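Local coordinates for protein ALDH21) (Physcomitrella patens subsp. patens, PDB 5MZ5) that oxidises succinic semialdehyde to succinate with NADP(+) as the coenzyme, as a member of the aldehyde dehydrogenase family, at residues D80-A85 with E256-L261; V182-P187 with A196-P201; E226-I231 with G237-L242; K279-M284 with M501-V506. All coordinates share one frame; numbering follows the deposited sequence.

Contact 1: residues D80-A85 with E256-L261; sequences DAIDAA and ERFKLL
Arg257 lays its side chain against Ile82 and reaches past it to Asp83 on the next position of the helix. Its CB already touches Ile82 CG2 at 3.5 Å, and CD passes the same methyl at 3.8 Å. The chain bends at chi3 (-65°), which turns the guanidinium back over the isoleucine: NE stands 3.5 Å from Ile82 CG2, so the methyl lies over one face of the flat group, offset toward its rim. NH1 lies 3.8 Å from Ile82 CD1 and carries salt bridges to Asp255, two residues back on its own chain, and to Asp79, on helix 75-94. NH2 goes to Asp83, donating to OD1 at 2.8 Å with an N-H...O angle of 140°. The acceptor lies in the guanidinium plane, but the donor approaches from well above the carboxylate plane, and the two planes are 65° apart; this salt bridge is short without being a flat two-pronged pairing. Helix 75-94 is thereby fastened to the loop that leads into strand 260-264, a central parallel strand of the Rossmann-type coenzyme-binding domain. The CG1 branch of Ile82 meets Phe258, CG1 coming within 3.6 Å of Phe258 CZ. Were Arg257 a leucine, Asp83 would probably lack its charged mate across this contact, and Asp79 and Asp255 would lose the guanidinium they share. Phe258, buried, also packs on Ser183 and Val210, and its side chain is about 8 Å from that of Lys212, an NADP(+)-binding residue.

Contact 2: residues V182-P187 with A196-P201; sequences VSMVSP and AHKVAP
Met184 and Lys198 bury the most surface here, with Val199 a smaller third, and the two long side chains run alongside one another head to tail. Met184 runs fully extended beyond CG, and its sulfur rests where two helix residues meet: SD is 3.8 Å from Lys198 CB, and it is equally 3.8 Å from Val199 CG2. The terminal methyl goes on to the helix backbone, where Met184 CE comes within 3.2 Å of Lys198 O, a tight approach of a methyl to a carbonyl oxygen. The helix is irregular at this point, since the N atoms of Lys198 and Pro201 have no bond to the preceding turn; a proline nitrogen has no hydrogen to offer.

Strand 182-185 and helix 193-205 are the first two elements of a beta-alpha-beta unit completed by strand 209-212, within the Rossmann-type fold. Their short segments run nearly antiparallel, at 160°, with axes 9.4 Å apart.

Lys198 travels the other way, along the strand toward its C-terminal end. Its CD passes 4.1 Å from Met184 CB, and CE reaches Val185 O at 3.4 Å. There the chain turns at chi4 (-53°), and NZ is gripped by the hydroxyls of Thr262 and Thr264 and by a salt bridge to Glu492, so this buried amine has three polar partners. Its side chain lies about 5 Å from that of Glu285, predicted to be an active-site residue and seen to bind NADP(+) in another structure of this protein, while the strand itself leads straight into Ser186, another NADP(+)-binding position.

Contact 3: residues E226-I231 with G237-L242; sequences EILHKI and GAFSIL
Phe239 has its CG between the backbone N and the carbonyl carbon (chi1 80°), a torsion that swings the ring across to helix 219-229, where the helix backbone directs the CB of Leu228 at it. That CB sits over one face in a CH-pi contact, 3.8 Å from the ring centroid and 24° off the normal. It is displaced toward the outer end of the ring, being 3.6 Å from CE1 of Phe239. Leu228 keeps CG beside its own N (chi1 -70°), and from there CD1 comes to 4.2 Å of Phe239 CG, while His229 N approaches CZ of Phe239 obliquely at 3.6 Å. The imidazole of His229 is engaged otherwise, its ND1 bonded to Ser46 O.

The contact packs the helix of the beta-alpha-beta unit 209-212, 219-229, 239-241 onto the last of its strands. Phe209, Leu234 and Ser46 also touch the phenylalanine. Losing the ring to a serine is likely to open a gap beside Leu228 and leave helix and strand without their main link in this contact. With dispersion and CH-pi attraction doing the work, cohesion depends on shape and burial and not on charge.

Contact 4: residues K279-M284 with M501-V506; sequences KKKVVM and MLETKV. With EDO (1,2-ethanediol), chain I.
Lys281 and Glu503 belong to strands of different sheets whose backbones stay well apart, the nearest CA atoms across the contact being those of Lys281 and Met501 at 9.2 Å, so side chains and a water span the gap. Lys281 extends beyond CG in a nearly straight chain, whereas Glu503 bends at chi2 (-74°) and brings its carboxylate back to meet it, each reaching out from its own strand toward the other. The salt bridge between Lys281 NZ and Glu503 OE1 is long at 3.4 Å. The neighbouring methylene is in fact nearer, with Lys281 CE 3.2 Å from the same OE1, so the amine lies beside the carboxylate without pointing squarely at it.

A water makes a second connection: it accepts from Lys281 NZ at 2.8 Å and donates to Leu502 O at 2.7 Å. At the backbone end of Lys281, Val282 N gives a hydrogen bond to O1 of a 1,2-ethanediol, probably from the crystallisation liquor, at 3.2 Å with an N-H...O angle of 162°.

Strand 281-285 lies in the coenzyme-binding sheet. Strand 502-510 is part of the three-stranded antiparallel sheet that, as in other aldehyde dehydrogenases, serves oligomerisation; Val506 pairs in a parallel ladder with a strand of the second subunit. Glu503 has its stronger partner there, OE2 forming a salt bridge with Arg491 of the second subunit. The carboxylate thus stands between two cations, which would be expected to keep it ionised, and the long bridge to Lys281 links the coenzyme-binding sheet to this charged pair at the subunit interface.

How the contacts relate
All four contacts reach the same Rossmann-type sheet. Strand 260-264, approached by contact 1, has the strands of contacts 2 and 4 as its neighbours: Leu260 O probably accepts from Ser183 N at 2.8 Å, and Leu261 N probably gives to Lys281 O at 2.9 Å. Contact 3 meets contact 1 through the helix, Ala81 CB packing 3.4 Å from Ser240 OG. Met501 of contact 4 reaches contact 2, its CE 3.6 Å from Lys198 O. Contacts 3 and 4 lie farthest apart, centres about 23 Å from each other. Contact 2 alone includes an NADP(+)-binding residue, Ser186; contacts 3 and 4 lie away from the annotated sites.

Contact 1: residues D80-A85 with E256-L261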
loop_
_atom_site.group_PDB
_atom_site.type_symbol
_atom_site.label_atom_id
_atom_site.label_comp_id
_atom_site.label_asym_id
_atom_site.label_seq_id
_atom_site.Cartn_x
_atom_site.Cartn_y
_atom_site.Cartn_z
ATOM N N ASP A 80 29.755 -5.089 27.733
ATOM C CA ASP A 80 30.126 -6.162 26.811
ATOM C C ASP A 80 28.954 -6.537 25.912
ATOM O O ASP A 80 29.165 -6.765 24.721
ATOM C CB ASP A 80 30.657 -7.403 27.574
ATOM C CG ASP A 80 31.977 -7.210 28.312
ATOM O OD1 ASP A 80 32.703 -6.242 27.997
ATOM O OD2 ASP A 80 32.285 -8.032 29.199
ATOM N N ALA A 81 27.720 -6.555 26.478
ATOM C CA ALA A 81 26.480 -6.857 25.759
ATOM C C ALA A 81 26.216 -5.822 24.682
ATOM O O ALA A 81 25.904 -6.184 23.538
ATOM C CB ALA A 81 25.305 -6.927 26.733
ATOM N N ILE A 82 26.351 -4.534 25.047
ATOM C CA ILE A 82 26.126 -3.432 24.112
ATOM C C ILE A 82 27.213 -3.426 23.002
ATOM O O ILE A 82 26.870 -3.282 21.823
ATOM C CB ILE A 82 25.951 -2.056 24.826
ATOM C CG1 ILE A 82 24.857 -2.114 25.918
ATOM C CG2 ILE A 82 25.612 -0.989 23.799
ATOM C CD1 ILE A 82 24.849 -0.936 26.961
ATOM N N ASP A 83 28.505 -3.626 23.374
ATOM C CA ASP A 83 29.600 -3.714 22.392
ATOM C C ASP A 83 29.361 -4.852 21.387
ATOM O O ASP A 83 29.620 -4.671 20.197
ATOM C CB ASP A 83 30.961 -3.902 23.079
ATOM C CG ASP A 83 31.536 -2.641 23.675
ATOM O OD1 ASP A 83 31.178 -1.542 23.198
ATOM O OD2 ASP A 83 32.359 -2.748 24.607
ATOM N N ALA A 84 28.898 -6.018 21.882
ATOM C CA ALA A 84 28.610 -7.192 21.061
ATOM C C ALA A 84 27.444 -6.942 20.103
ATOM O O ALA A 84 27.510 -7.401 18.973
ATOM C CB ALA A 84 28.331 -8.402 21.940
ATOM N N ALA A 85 26.408 -6.167 20.542
ATOM C CA ALA A 85 25.241 -5.795 19.731
ATOM C C ALA A 85 25.673 -4.861 18.593
ATOM O O ALA A 85 25.270 -5.069 17.454
ATOM C CB ALA A 85 24.164 -5.142 20.596
ATOM N N GLU A 256 24.517 5.747 24.332
ATOM C CA GLU A 256 24.538 6.289 22.974
ATOM C C GLU A 256 24.728 5.222 21.896
ATOM O O GLU A 256 24.445 5.499 20.729
ATOM C CB GLU A 256 25.599 7.394 22.838
ATOM C CG GLU A 256 25.356 8.607 23.732
ATOM C CD GLU A 256 26.386 9.719 23.641
ATOM O OE1 GLU A 256 26.807 10.233 24.705
ATOM O OE2 GLU A 256 26.759 10.087 22.503
ATOM N N ARG A 257 25.170 3.991 22.275
ATOM C CA ARG A 257 25.343 2.888 21.318
ATOM C C ARG A 257 23.983 2.322 20.859
ATOM O O ARG A 257 23.900 1.716 19.801
ATOM C CB ARG A 257 26.272 1.803 21.878
ATOM C CG ARG A 257 27.752 2.205 21.940
ATOM C CD ARG A 257 28.561 1.286 22.853
ATOM N NE ARG A 257 28.141 1.399 24.257
ATOM C CZ ARG A 257 28.589 0.652 25.265
ATOM N NH1 ARG A 257 28.134 0.849 26.494
ATOM N NH2 ARG A 257 29.487 -0.299 25.052
ATOM N N PHE A 258 22.920 2.536 21.645
ATOM C CA PHE A 258 21.569 2.136 21.260
ATOM C C PHE A 258 20.953 3.210 20.359
ATOM O O PHE A 258 21.061 4.413 20.647
ATOM C CB PHE A 258 20.671 1.953 22.472
ATOM C CG PHE A 258 21.014 0.835 23.414
ATOM C CD1 PHE A 258 20.901 -0.491 23.012
ATOM C CD2 PHE A 258 21.324 1.099 24.739
ATOM C CE1 PHE A 258 21.143 -1.523 23.909
ATOM C CE2 PHE A 258 21.547 0.064 25.643
ATOM C CZ PHE A 258 21.443 -1.241 25.223
ATOM N N LYS A 259 20.274 2.759 19.295
ATOM C CA LYS A 259 19.612 3.630 18.306
ATOM C C LYS A 259 18.136 3.815 18.607
ATOM O O LYS A 259 17.499 4.760 18.127
ATOM C CB LYS A 259 19.810 3.073 16.876
ATOM C CG LYS A 259 21.297 2.982 16.446
ATOM C CD LYS A 259 22.078 4.315 16.479
ATOM C CE LYS A 259 21.780 5.230 15.300
ATOM N NZ LYS A 259 22.589 6.484 15.324
ATOM N N LEU A 260 17.598 2.904 19.405
ATOM C CA LEU A 260 16.209 2.917 19.817
ATOM C C LEU A 260 16.068 2.350 21.226
ATOM O O LEU A 260 16.713 1.356 21.562
ATOM C CB LEU A 260 15.361 2.075 18.829
ATOM C CG LEU A 260 13.872 1.806 19.192
ATOM C CD1 LEU A 260 13.016 3.063 19.081
ATOM C CD2 LEU A 260 13.292 0.744 18.280
ATOM N N LEU A 261 15.228 3.009 22.039
ATOM C CA LEU A 261 14.790 2.518 23.322
ATOM C C LEU A 261 13.281 2.174 23.175
ATOM O O LEU A 261 12.483 3.018 22.781
ATOM C CB LEU A 261 15.012 3.551 24.449
ATOM C CG LEU A 261 14.237 3.332 25.763
ATOM C CD1 LEU A 261 14.589 1.968 26.430
ATOM C CD2 LEU A 261 14.486 4.468 26.736
#

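Contact 2: residues V182-P187 with A196-P201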
loop_
_atom_site.group_PDB
_atom_site.type_symbol
_atom_site.label_atom_id
_atom_site.label_comp_id
_atom_site.label_asym_id
_atom_site.label_seq_id
_atom_site.Cartn_x
_atom_site.Cartn_y
_atom_site.Cartn_z
ATOM N N VAL A 182 18.981 -2.146 19.586
ATOM C CA VAL A 182 17.755 -1.787 20.291
ATOM C C VAL A 182 17.872 -2.091 21.778
ATOM O O VAL A 182 18.244 -3.200 22.161
ATOM C CB VAL A 182 16.499 -2.464 19.662
ATOM C CG1 VAL A 182 15.213 -2.109 20.429
ATOM C CG2 VAL A 182 16.347 -2.128 18.173
ATOM N N SER A 183 17.522 -1.093 22.614
ATOM C CA SER A 183 17.439 -1.238 24.067
ATOM C C SER A 183 15.973 -1.593 24.375
ATOM O O SER A 183 15.060 -0.860 23.976
ATOM C CB SER A 183 17.820 0.058 24.771
ATOM O OG SER A 183 17.611 -0.114 26.159
ATOM N N MET A 184 15.752 -2.734 25.050
ATOM C CA MET A 184 14.401 -3.216 25.387
ATOM C C MET A 184 14.263 -3.348 26.874
ATOM O O MET A 184 15.137 -3.922 27.523
ATOM C CB MET A 184 14.077 -4.570 24.716
ATOM C CG MET A 184 14.261 -4.581 23.215
ATOM S SD MET A 184 14.080 -6.256 22.573
ATOM C CE MET A 184 14.098 -5.914 20.869
ATOM N N VAL A 185 13.179 -2.786 27.417
ATOM C CA VAL A 185 12.836 -2.827 28.835
ATOM C C VAL A 185 11.387 -3.291 28.891
ATOM O O VAL A 185 10.497 -2.625 28.371
ATOM C CB VAL A 185 13.093 -1.474 29.566
ATOM C CG1 VAL A 185 12.754 -1.589 31.058
ATOM C CG2 VAL A 185 14.557 -1.008 29.380
ATOM N N SER A 186 11.168 -4.478 29.447
ATOM C CA SER A 186 9.861 -5.130 29.451
ATOM C C SER A 186 9.192 -5.195 30.852
ATOM O O SER A 186 9.869 -5.011 31.858
ATOM C CB SER A 186 9.979 -6.508 28.812
ATOM O OG SER A 186 10.976 -7.278 29.457
ATOM N N PRO A 187 7.858 -5.440 30.927
ATOM C CA PRO A 187 7.184 -5.435 32.237
ATOM C C PRO A 187 6.999 -6.818 32.885
ATOM O O PRO A 187 7.393 -7.855 32.325
ATOM C CB PRO A 187 5.834 -4.806 31.891
ATOM C CG PRO A 187 5.528 -5.397 30.527
ATOM C CD PRO A 187 6.871 -5.644 29.836
ATOM N N ALA A 196 7.886 -10.687 23.647
ATOM C CA ALA A 196 7.705 -11.126 22.254
ATOM C C ALA A 196 7.393 -9.948 21.324
ATOM O O ALA A 196 7.962 -9.878 20.236
ATOM C CB ALA A 196 6.598 -12.182 22.161
ATOM N N HIS A 197 6.560 -8.985 21.787
ATOM C CA HIS A 197 6.175 -7.805 21.005
ATOM C C HIS A 197 7.330 -6.816 20.748
ATOM O O HIS A 197 7.165 -5.882 19.959
ATOM C CB HIS A 197 4.946 -7.112 21.621
ATOM C CG HIS A 197 3.658 -7.705 21.132
ATOM N ND1 HIS A 197 3.239 -7.546 19.810
ATOM C CD2 HIS A 197 2.745 -8.459 21.789
ATOM C CE1 HIS A 197 2.086 -8.174 19.724
ATOM N NE2 HIS A 197 1.750 -8.741 20.888
ATOM N N LYS A 198 8.500 -7.040 21.372
ATOM C CA LYS A 198 9.707 -6.240 21.137
ATOM C C LYS A 198 10.751 -7.082 20.393
ATOM O O LYS A 198 11.306 -6.633 19.384
ATOM C CB LYS A 198 10.291 -5.697 22.461
ATOM C CG LYS A 198 9.359 -4.768 23.212
ATOM C CD LYS A 198 10.037 -4.190 24.455
ATOM C CE LYS A 198 9.095 -3.374 25.318
ATOM N NZ LYS A 198 8.374 -2.305 24.551
ATOM N N VAL A 199 10.992 -8.305 20.877
ATOM C CA VAL A 199 11.986 -9.263 20.367
ATOM C C VAL A 199 11.646 -9.794 18.947
ATOM O O VAL A 199 12.528 -9.796 18.091
ATOM C CB VAL A 199 12.222 -10.417 21.380
ATOM C CG1 VAL A 199 12.975 -11.599 20.752
ATOM C CG2 VAL A 199 12.929 -9.906 22.631
ATOM N N ALA A 200 10.396 -10.244 18.710
ATOM C CA ALA A 200 9.983 -10.791 17.397
ATOM C C ALA A 200 10.143 -9.735 16.283
ATOM O O ALA A 200 10.817 -10.054 15.319
ATOM C CB ALA A 200 8.562 -11.354 17.458
ATOM N N PRO A 201 9.677 -8.453 16.425
ATOM C CA PRO A 201 9.959 -7.452 15.369
ATOM C C PRO A 201 11.446 -7.096 15.172
ATOM O O PRO A 201 11.837 -6.843 14.037
ATOM C CB PRO A 201 9.116 -6.234 15.784
ATOM C CG PRO A 201 8.815 -6.422 17.189
ATOM C CD PRO A 201 8.787 -7.883 17.465
#

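Contact 3: residues E226-I231 with G237-L242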
loop_
_atom_site.group_PDB
_atom_site.type_symbol
_atom_site.label_atom_id
_atom_site.label_comp_id
_atom_site.label_asym_id
_atom_site.label_seq_id
_atom_site.Cartn_x
_atom_site.Cartn_y
_atom_site.Cartn_z
ATOM N N GLU A 226 17.211 -19.059 25.943
ATOM C CA GLU A 226 17.633 -20.457 25.778
ATOM C C GLU A 226 17.317 -20.923 24.360
ATOM O O GLU A 226 18.149 -21.572 23.712
ATOM C CB GLU A 226 16.904 -21.383 26.763
ATOM C CG GLU A 226 17.306 -21.265 28.217
ATOM C CD GLU A 226 16.374 -21.983 29.181
ATOM O OE1 GLU A 226 16.268 -21.519 30.339
ATOM O OE2 GLU A 226 15.739 -22.989 28.784
ATOM N N ILE A 227 16.098 -20.605 23.896
ATOM C CA ILE A 227 15.617 -20.942 22.559
ATOM C C ILE A 227 16.522 -20.262 21.509
ATOM O O ILE A 227 17.037 -20.937 20.634
ATOM C CB ILE A 227 14.117 -20.555 22.409
ATOM C CG1 ILE A 227 13.224 -21.458 23.295
ATOM C CG2 ILE A 227 13.677 -20.549 20.929
ATOM C CD1 ILE A 227 11.824 -20.931 23.576
ATOM N N LEU A 228 16.760 -18.949 21.658
ATOM C CA LEU A 228 17.561 -18.152 20.737
ATOM C C LEU A 228 19.004 -18.593 20.642
ATOM O O LEU A 228 19.566 -18.578 19.554
ATOM C CB LEU A 228 17.463 -16.651 21.084
ATOM C CG LEU A 228 16.128 -15.969 20.821
ATOM C CD1 LEU A 228 16.182 -14.536 21.272
ATOM C CD2 LEU A 228 15.730 -16.060 19.347
ATOM N N HIS A 229 19.590 -19.012 21.777
ATOM C CA HIS A 229 20.962 -19.500 21.888
ATOM C C HIS A 229 21.234 -20.709 20.978
ATOM O O HIS A 229 22.323 -20.818 20.435
ATOM C CB HIS A 229 21.284 -19.827 23.368
ATOM C CG HIS A 229 22.536 -20.627 23.555
ATOM N ND1 HIS A 229 23.791 -20.109 23.219
ATOM C CD2 HIS A 229 22.692 -21.900 23.987
ATOM C CE1 HIS A 229 24.657 -21.081 23.462
ATOM N NE2 HIS A 229 24.047 -22.173 23.932
ATOM N N LYS A 230 20.246 -21.602 20.804
ATOM C CA LYS A 230 20.358 -22.811 19.984
ATOM C C LYS A 230 20.138 -22.549 18.483
ATOM O O LYS A 230 20.262 -23.480 17.692
ATOM C CB LYS A 230 19.367 -23.887 20.491
ATOM C CG LYS A 230 19.625 -24.372 21.928
ATOM C CD LYS A 230 18.494 -25.302 22.458
ATOM C CE LYS A 230 17.204 -24.594 22.848
ATOM N NZ LYS A 230 16.258 -25.473 23.588
ATOM N N ILE A 231 19.822 -21.295 18.078
ATOM C CA ILE A 231 19.556 -20.985 16.667
ATOM C C ILE A 231 20.828 -20.461 15.972
ATOM O O ILE A 231 21.251 -19.322 16.185
ATOM C CB ILE A 231 18.306 -20.076 16.483
ATOM C CG1 ILE A 231 17.056 -20.747 17.106
ATOM C CG2 ILE A 231 18.086 -19.737 14.994
ATOM C CD1 ILE A 231 15.857 -19.834 17.306
ATOM N N GLY A 237 26.293 -12.508 19.238
ATOM C CA GLY A 237 26.153 -11.165 19.793
ATOM C C GLY A 237 24.893 -10.427 19.389
ATOM O O GLY A 237 24.717 -9.274 19.781
ATOM N N ALA A 238 23.992 -11.082 18.616
ATOM C CA ALA A 238 22.708 -10.509 18.156
ATOM C C ALA A 238 21.775 -10.199 19.337
ATOM O O ALA A 238 20.879 -9.344 19.233
ATOM C CB ALA A 238 22.022 -11.479 17.218
ATOM N N PHE A 239 21.944 -10.933 20.434
ATOM C CA PHE A 239 21.089 -10.716 21.589
ATOM C C PHE A 239 21.806 -10.899 22.907
ATOM O O PHE A 239 22.760 -11.669 23.018
ATOM C CB PHE A 239 19.825 -11.614 21.525
ATOM C CG PHE A 239 20.021 -13.049 21.953
ATOM C CD1 PHE A 239 20.530 -13.997 21.066
ATOM C CD2 PHE A 239 19.751 -13.445 23.260
ATOM C CE1 PHE A 239 20.747 -15.316 21.476
ATOM C CE2 PHE A 239 19.962 -14.767 23.664
ATOM C CZ PHE A 239 20.465 -15.691 22.773
ATOM N N SER A 240 21.288 -10.198 23.912
ATOM C CA SER A 240 21.645 -10.302 25.314
ATOM C C SER A 240 20.349 -10.111 26.084
ATOM O O SER A 240 19.540 -9.263 25.708
ATOM C CB SER A 240 22.671 -9.253 25.718
ATOM O OG SER A 240 23.964 -9.640 25.288
ATOM N N ILE A 241 20.127 -10.948 27.097
ATOM C CA ILE A 241 18.962 -10.890 27.995
ATOM C C ILE A 241 19.532 -10.922 29.416
ATOM O O ILE A 241 20.027 -11.961 29.867
ATOM C CB ILE A 241 17.861 -11.967 27.732
ATOM C CG1 ILE A 241 17.363 -11.909 26.260
ATOM C CG2 ILE A 241 16.673 -11.823 28.753
ATOM C CD1 ILE A 241 16.600 -13.093 25.819
ATOM N N LEU A 242 19.551 -9.740 30.058
ATOM C CA LEU A 242 20.137 -9.549 31.379
ATOM C C LEU A 242 19.198 -8.866 32.403
ATOM O O LEU A 242 18.907 -7.674 32.258
ATOM C CB LEU A 242 21.449 -8.730 31.309
ATOM C CG LEU A 242 22.301 -8.751 30.045
ATOM C CD1 LEU A 242 22.913 -7.378 29.801
ATOM C CD2 LEU A 242 23.423 -9.779 30.166
#

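Contact 4: residues K279-M284 with M501-V506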
loop_
_atom_site.group_PDB
_atom_site.type_symbol
_atom_site.label_atom_id
_atom_site.label_comp_id
_atom_site.label_asym_id
_atom_site.label_seq_id
_atom_site.Cartn_x
_atom_site.Cartn_y
_atom_site.Cartn_z
ATOM N N LYS A 279 19.853 11.166 22.142
ATOM C CA LYS A 279 19.562 11.246 20.696
ATOM C C LYS A 279 18.695 10.124 20.106
ATOM O O LYS A 279 18.031 10.353 19.099
ATOM C CB LYS A 279 20.875 11.366 19.901
ATOM C CG LYS A 279 21.674 12.612 20.276
ATOM C CD LYS A 279 22.831 12.870 19.340
ATOM C CE LYS A 279 23.783 13.850 19.964
ATOM N NZ LYS A 279 24.981 14.043 19.117
ATOM N N LYS A 280 18.705 8.931 20.699
ATOM C CA LYS A 280 17.947 7.776 20.211
ATOM C C LYS A 280 16.425 7.991 20.109
ATOM O O LYS A 280 15.837 8.782 20.865
ATOM C CB LYS A 280 18.229 6.535 21.096
ATOM C CG LYS A 280 17.775 6.709 22.562
ATOM C CD LYS A 280 17.905 5.445 23.439
ATOM C CE LYS A 280 19.309 5.033 23.830
ATOM N NZ LYS A 280 20.105 6.141 24.407
ATOM N N LYS A 281 15.790 7.206 19.222
ATOM C CA LYS A 281 14.342 7.160 19.111
ATOM C C LYS A 281 13.787 6.419 20.341
ATOM O O LYS A 281 14.474 5.595 20.970
ATOM C CB LYS A 281 13.896 6.465 17.815
ATOM C CG LYS A 281 14.075 7.345 16.589
ATOM C CD LYS A 281 13.323 6.799 15.386
ATOM C CE LYS A 281 13.836 7.397 14.110
ATOM N NZ LYS A 281 12.924 7.157 12.962
ATOM N N VAL A 282 12.555 6.765 20.717
ATOM C CA VAL A 282 11.893 6.188 21.876
ATOM C C VAL A 282 10.487 5.750 21.497
ATOM O O VAL A 282 9.768 6.503 20.850
ATOM C CB VAL A 282 11.878 7.179 23.077
ATOM C CG1 VAL A 282 11.295 6.524 24.317
ATOM C CG2 VAL A 282 13.269 7.722 23.375
ATOM N N VAL A 283 10.117 4.525 21.909
ATOM C CA VAL A 283 8.806 3.895 21.767
ATOM C C VAL A 283 8.381 3.611 23.200
ATOM O O VAL A 283 9.203 3.126 23.980
ATOM C CB VAL A 283 8.886 2.575 20.932
ATOM C CG1 VAL A 283 7.668 1.670 21.175
ATOM C CG2 VAL A 283 9.051 2.877 19.456
ATOM N N MET A 284 7.118 3.914 23.543
ATOM C CA MET A 284 6.596 3.747 24.898
ATOM C C MET A 284 5.206 3.112 24.915
ATOM O O MET A 284 4.270 3.639 24.317
ATOM C CB MET A 284 6.511 5.113 25.614
ATOM C CG MET A 284 7.828 5.757 25.848
ATOM S SD MET A 284 8.395 5.328 27.470
ATOM C CE MET A 284 10.149 5.367 27.241
ATOM N N MET A 501 11.663 0.170 14.151
ATOM C CA MET A 501 12.995 -0.445 14.095
ATOM C C MET A 501 13.610 -0.345 12.689
ATOM O O MET A 501 14.647 -0.950 12.397
ATOM C CB MET A 501 12.917 -1.897 14.559
ATOM C CG MET A 501 12.672 -2.001 16.027
ATOM S SD MET A 501 12.239 -3.650 16.562
ATOM C CE MET A 501 11.627 -3.296 18.213
ATOM N N LEU A 502 12.958 0.431 11.818
ATOM C CA LEU A 502 13.383 0.621 10.433
ATOM C C LEU A 502 13.618 2.080 10.110
ATOM O O LEU A 502 12.886 2.944 10.579
ATOM C CB LEU A 502 12.358 0.012 9.449
ATOM C CG LEU A 502 12.337 -1.521 9.344
ATOM C CD1 LEU A 502 11.045 -2.012 8.702
ATOM C CD2 LEU A 502 13.531 -2.063 8.578
ATOM N N GLU A 503 14.659 2.355 9.324
ATOM C CA GLU A 503 14.964 3.704 8.855
ATOM C C GLU A 503 14.724 3.769 7.361
ATOM O O GLU A 503 15.081 2.845 6.633
ATOM C CB GLU A 503 16.400 4.136 9.202
ATOM C CG GLU A 503 16.525 4.693 10.616
ATOM C CD GLU A 503 15.957 6.085 10.867
ATOM O OE1 GLU A 503 16.110 6.574 12.006
ATOM O OE2 GLU A 503 15.345 6.677 9.950
ATOM N N THR A 504 14.108 4.848 6.915
ATOM C CA THR A 504 13.836 5.085 5.501
ATOM C C THR A 504 15.092 5.635 4.806
ATOM O O THR A 504 15.731 6.544 5.330
ATOM C CB THR A 504 12.638 6.044 5.356
ATOM O OG1 THR A 504 11.494 5.399 5.908
ATOM C CG2 THR A 504 12.349 6.412 3.892
ATOM N N LYS A 505 15.418 5.088 3.627
ATOM C CA LYS A 505 16.512 5.581 2.782
ATOM C C LYS A 505 16.003 5.635 1.359
ATOM O O LYS A 505 15.411 4.673 0.875
ATOM C CB LYS A 505 17.776 4.713 2.874
ATOM C CG LYS A 505 19.042 5.375 2.301
ATOM C CD LYS A 505 20.251 4.422 2.243
ATOM C CE LYS A 505 20.613 3.789 3.591
ATOM N NZ LYS A 505 21.839 2.937 3.520
ATOM N N VAL A 506 16.227 6.764 0.683
ATOM C CA VAL A 506 15.822 6.906 -0.731
ATOM C C VAL A 506 17.057 6.964 -1.647
ATOM O O VAL A 506 18.039 7.616 -1.323
ATOM C CB VAL A 506 14.831 8.089 -0.963
ATOM C CG1 VAL A 506 15.434 9.448 -0.529
ATOM C CG2 VAL A 506 14.318 8.138 -2.421
HETATM C C1 EDO I . 11.455 10.285 19.945
HETATM O O1 EDO I . 11.620 9.273 18.958
HETATM C C2 EDO I . 10.605 11.477 19.392
HETATM O O2 EDO I . 9.197 11.204 19.390
HETATM O O HOH W 1 12.470 4.446 12.771
#